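Local coordinates for protein lipolytic enzyme, G-D-S-L family (Bacteroides thetaiotaomicron, PDB 7BR2) that metabolises the drug diltiazem in the gut as a serine esterase of the SGNH (GDSL) hydrolase family, a family also associated with lysophospholipase activity, at residues G73-F76 and V82-V85; E268-P273 and L350-L355. All blocks are in the same frame, centred on the assembly; numbering follows the deposited sequence.

Contact 1: G73-F76 and V82-V85; sequences GDIF and VLMV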
# COMPACT_ATOMS: atom_id res chain seq x y z
N GLY A 73 22.74 -6.19 4.47
CA GLY A 73 22.43 -7.36 3.67
C GLY A 73 21.03 -7.42 3.10
O GLY A 73 20.76 -8.24 2.22
N ASP A 74 20.11 -6.63 3.63
CA ASP A 74 18.72 -6.76 3.24
C ASP A 74 18.09 -5.46 2.75
O ASP A 74 17.16 -5.52 1.94
CB ASP A 74 17.91 -7.31 4.43
CG ASP A 74 16.46 -7.54 4.08
OD1 ASP A 74 16.22 -8.22 3.06
OD2 ASP A 74 15.57 -7.13 4.87
N ILE A 75 18.61 -4.31 3.15
CA ILE A 75 18.01 -3.02 2.82
C ILE A 75 18.91 -2.23 1.85
O ILE A 75 18.51 -1.92 0.73
CB ILE A 75 17.72 -2.20 4.10
CG1 ILE A 75 16.73 -2.97 4.98
CG2 ILE A 75 17.15 -0.85 3.75
CD1 ILE A 75 15.41 -3.27 4.32
N PHE A 76 20.11 -1.86 2.29
CA PHE A 76 21.05 -1.15 1.42
C PHE A 76 21.45 -2.01 0.23
O PHE A 76 21.86 -1.48 -0.81
CB PHE A 76 22.29 -0.73 2.22
CG PHE A 76 21.99 0.22 3.36
CD1 PHE A 76 20.78 0.91 3.41
CD2 PHE A 76 22.91 0.41 4.38
CE1 PHE A 76 20.51 1.77 4.45
CE2 PHE A 76 22.64 1.27 5.43
CZ PHE A 76 21.43 1.96 5.46
N VAL A 82 14.80 5.79 -2.47
CA VAL A 82 13.93 6.31 -1.42
C VAL A 82 13.71 5.19 -0.41
O VAL A 82 13.26 4.10 -0.78
CB VAL A 82 12.58 6.81 -1.97
CG1 VAL A 82 11.82 7.56 -0.89
CG2 VAL A 82 12.79 7.72 -3.18
N LEU A 83 13.97 5.47 0.86
CA LEU A 83 13.88 4.48 1.94
C LEU A 83 12.87 4.97 2.97
O LEU A 83 13.05 6.05 3.55
CB LEU A 83 15.25 4.25 2.60
CG LEU A 83 15.31 3.32 3.82
CD1 LEU A 83 14.89 1.91 3.47
CD2 LEU A 83 16.69 3.30 4.44
N MET A 84 11.79 4.22 3.15
CA MET A 84 10.82 4.48 4.20
C MET A 84 11.12 3.60 5.40
O MET A 84 11.43 2.41 5.24
CB MET A 84 9.40 4.25 3.69
CG MET A 84 8.80 5.42 2.92
SD MET A 84 9.70 5.92 1.41
CE MET A 84 9.57 4.45 0.40
N VAL A 85 11.06 4.18 6.60
CA VAL A 85 11.46 3.51 7.84
C VAL A 85 10.31 3.59 8.84
O VAL A 85 9.87 4.69 9.19
CB VAL A 85 12.75 4.12 8.43
CG1 VAL A 85 13.17 3.40 9.70
CG2 VAL A 85 13.88 4.13 7.40

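Contact 2: E268-P273 and L350-L355; sequences EALPYP and LTIMHL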
# COMPACT_ATOMS: atom_id res chain seq x y z
N GLU A 268 -5.19 9.40 -19.88
CA GLU A 268 -3.78 9.27 -19.58
C GLU A 268 -3.52 8.21 -18.52
O GLU A 268 -2.39 7.72 -18.41
CB GLU A 268 -3.18 10.59 -19.10
CG GLU A 268 -3.25 11.70 -20.13
CD GLU A 268 -2.95 13.07 -19.55
OE1 GLU A 268 -2.70 13.17 -18.32
OE2 GLU A 268 -3.00 14.06 -20.31
N ALA A 269 -4.53 7.88 -17.73
CA ALA A 269 -4.36 6.95 -16.63
C ALA A 269 -5.57 6.04 -16.58
O ALA A 269 -6.62 6.35 -17.14
CB ALA A 269 -4.17 7.69 -15.30
N LEU A 270 -5.40 4.91 -15.92
CA LEU A 270 -6.46 3.95 -15.67
C LEU A 270 -7.08 4.21 -14.30
O LEU A 270 -6.47 4.88 -13.46
CB LEU A 270 -5.92 2.52 -15.75
CG LEU A 270 -5.37 2.03 -17.09
CD1 LEU A 270 -4.78 0.62 -16.97
CD2 LEU A 270 -6.44 2.08 -18.18
N PRO A 271 -8.30 3.73 -14.04
CA PRO A 271 -8.84 3.82 -12.68
C PRO A 271 -8.06 2.93 -11.72
O PRO A 271 -7.40 1.97 -12.10
CB PRO A 271 -10.29 3.33 -12.83
CG PRO A 271 -10.26 2.43 -14.03
CD PRO A 271 -9.23 3.04 -14.96
N TYR A 272 -8.16 3.28 -10.44
CA TYR A 272 -7.52 2.46 -9.41
C TYR A 272 -8.38 1.24 -9.15
O TYR A 272 -9.57 1.38 -8.83
CB TYR A 272 -7.33 3.23 -8.12
CG TYR A 272 -6.46 2.47 -7.16
CD1 TYR A 272 -5.07 2.54 -7.24
CD2 TYR A 272 -7.03 1.64 -6.19
CE1 TYR A 272 -4.27 1.83 -6.36
CE2 TYR A 272 -6.24 0.92 -5.31
CZ TYR A 272 -4.86 1.01 -5.41
OH TYR A 272 -4.06 0.31 -4.53
N PRO A 273 -7.85 0.03 -9.31
CA PRO A 273 -8.64 -1.18 -9.10
C PRO A 273 -8.58 -1.64 -7.65
O PRO A 273 -7.53 -1.61 -7.00
CB PRO A 273 -8.00 -2.18 -10.06
CG PRO A 273 -6.60 -1.76 -10.12
CD PRO A 273 -6.54 -0.26 -9.91
N LEU A 350 -8.01 -4.11 -13.40
CA LEU A 350 -8.11 -5.31 -12.58
C LEU A 350 -7.08 -6.36 -13.01
O LEU A 350 -6.50 -7.06 -12.17
CB LEU A 350 -9.52 -5.89 -12.68
CG LEU A 350 -10.69 -5.25 -11.91
CD1 LEU A 350 -11.98 -5.97 -12.28
CD2 LEU A 350 -10.50 -5.28 -10.38
N THR A 351 -6.87 -6.50 -14.33
CA THR A 351 -5.80 -7.36 -14.83
C THR A 351 -4.47 -7.00 -14.18
O THR A 351 -3.75 -7.88 -13.68
CB THR A 351 -5.70 -7.22 -16.35
OG1 THR A 351 -6.99 -7.41 -16.95
CG2 THR A 351 -4.71 -8.23 -16.88
N ILE A 352 -4.14 -5.71 -14.18
CA ILE A 352 -2.91 -5.24 -13.55
C ILE A 352 -2.90 -5.56 -12.05
O ILE A 352 -1.87 -5.95 -11.49
CB ILE A 352 -2.73 -3.74 -13.80
CG1 ILE A 352 -2.40 -3.53 -15.28
CG2 ILE A 352 -1.62 -3.17 -12.91
CD1 ILE A 352 -2.85 -2.21 -15.79
N MET A 353 -4.05 -5.40 -11.39
CA MET A 353 -4.14 -5.65 -9.95
C MET A 353 -3.82 -7.10 -9.62
O MET A 353 -3.12 -7.39 -8.64
CB MET A 353 -5.55 -5.28 -9.45
CG MET A 353 -5.84 -5.62 -8.00
SD MET A 353 -7.62 -5.57 -7.60
CE MET A 353 -8.20 -7.17 -8.17
N HIS A 354 -4.36 -8.03 -10.42
CA HIS A 354 -4.11 -9.45 -10.19
C HIS A 354 -2.65 -9.80 -10.44
O HIS A 354 -2.04 -10.55 -9.66
CB HIS A 354 -5.02 -10.29 -11.09
CG HIS A 354 -6.46 -10.23 -10.72
ND1 HIS A 354 -6.91 -10.41 -9.42
CD2 HIS A 354 -7.57 -10.06 -11.48
CE1 HIS A 354 -8.23 -10.33 -9.40
NE2 HIS A 354 -8.65 -10.11 -10.63
N LEU A 355 -2.07 -9.28 -11.54
CA LEU A 355 -0.64 -9.47 -11.78
C LEU A 355 0.19 -8.99 -10.59
O LEU A 355 1.13 -9.67 -10.15
CB LEU A 355 -0.23 -8.73 -13.06
CG LEU A 355 -0.78 -9.34 -14.35
CD1 LEU A 355 -0.64 -8.38 -15.53
CD2 LEU A 355 -0.10 -10.67 -14.66

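Contact 1: G73-F76 and V82-V85
Ile-75 and Leu-83 bring the two backbones closest, with CA atoms 8.6 Å apart; no hydrogen bond links the two segments, and side chains alone bridge segment 73-76 and strand 82-85. Residues 73-75 form a wider pi-type turn of the helix that begins at 64, and five residues without helix or strand lead on to the strand. This is a helix-to-strand connection of the parallel alpha/beta/alpha SGNH fold.

Leu-83 meets two partners with its two methyl groups. Its CB already points toward segment 73-76, and CG anti to the backbone N (chi1 175°) extends the fork that way. CD1 reaches CG2 of Ile-75 at 3.6 Å, the two side chains crossing at about a right angle. CD2 comes to the edge of the Phe-76 ring, near the ring plane, 4.1 Å from CE1. The CB of Phe-76 points away from the strand, yet the long side chain, with CG anti to the carbonyl carbon, brings the ring edge back to Leu-83. A forked leucine suits this place because its branches serve both neighbours, while beta-branched Ile-75 presents CG2, a methyl borne directly on CB, as a short apolar surface.

Ile-75 also packs on Val-23 and Leu-25 of strand 21-26, next to strand 82-85 in the sheet. On another flank, Phe-124 touches both Phe-76 and Leu-83, so helix 102-125 closes over the meeting of Phe-76 with the strand.

Contact 2: E268-P273 and L350-L355
Pro-273 and Leu-350 lie nearest in the backbone, their CA atoms 5.4 Å apart, where the irregular segment 268-273 runs up against a turn of helix 344-377. The loop that follows strand 260-267 of the five-stranded antiparallel sheet here packs in an extended course on the long helix, with no hydrogen bond between the two segments.

Pro-273 carries much of the contact. Its compact ring packs close to the helix, with CB 3.9 Å from the backbone N of Leu-350 and 4.0 Å from CD2 of the same leucine. Having no N-H of its own, Pro-273 can be buried here without leaving a main-chain donor to satisfy. The side chains of Pro-273 and Met-353 run past each other in opposite directions, CG of the proline 3.7 Å from CB of the methionine. Met-353 holds CG anti to its backbone N (chi1 174°) and stays extended at chi2, which puts its SD beside the carbonyl group of Pro-273, 4.0 Å from the proline O; the chain then bends at chi3 (82°).

Leu-270 makes a separate touch farther back along the loop, crossing Ile-352 at a slant. Ile-352 in turn packs on Ile-434 of helix 417-437, and Leu-270 on Pro-440, so apolar side chains meet where the loop, helix 344-377 and the end of helix 417-437 come together. Tyr-272 turns to helix 35-46 instead, where its OH is hydrogen-bonded to the O of Phe-38. The Leu-270 touch is made methyl to methyl, with its CD1 3.6 Å from CD1 of Ile-352.

Overall arrangement
The two contacts follow each other along the chain, contact 1 closing before contact 2 opens. Their centres lie 27 Å apart and their nearest atoms about 15 Å, so they do not touch. Contact 1 belongs to the five-stranded parallel sheet of the hydrolase fold and its helices; contact 2 lies between the antiparallel sheet, which strand 260-267 helps to form, and the long helix 344-377. That helix spans both regions: segment 350-355 lies in its early turns, whereas Arg-367, farther along, makes a salt bridge to Asp-74 beside contact 1. One continuous helix thus reaches from the loop beside the antiparallel sheet to the helix flanking the parallel sheet.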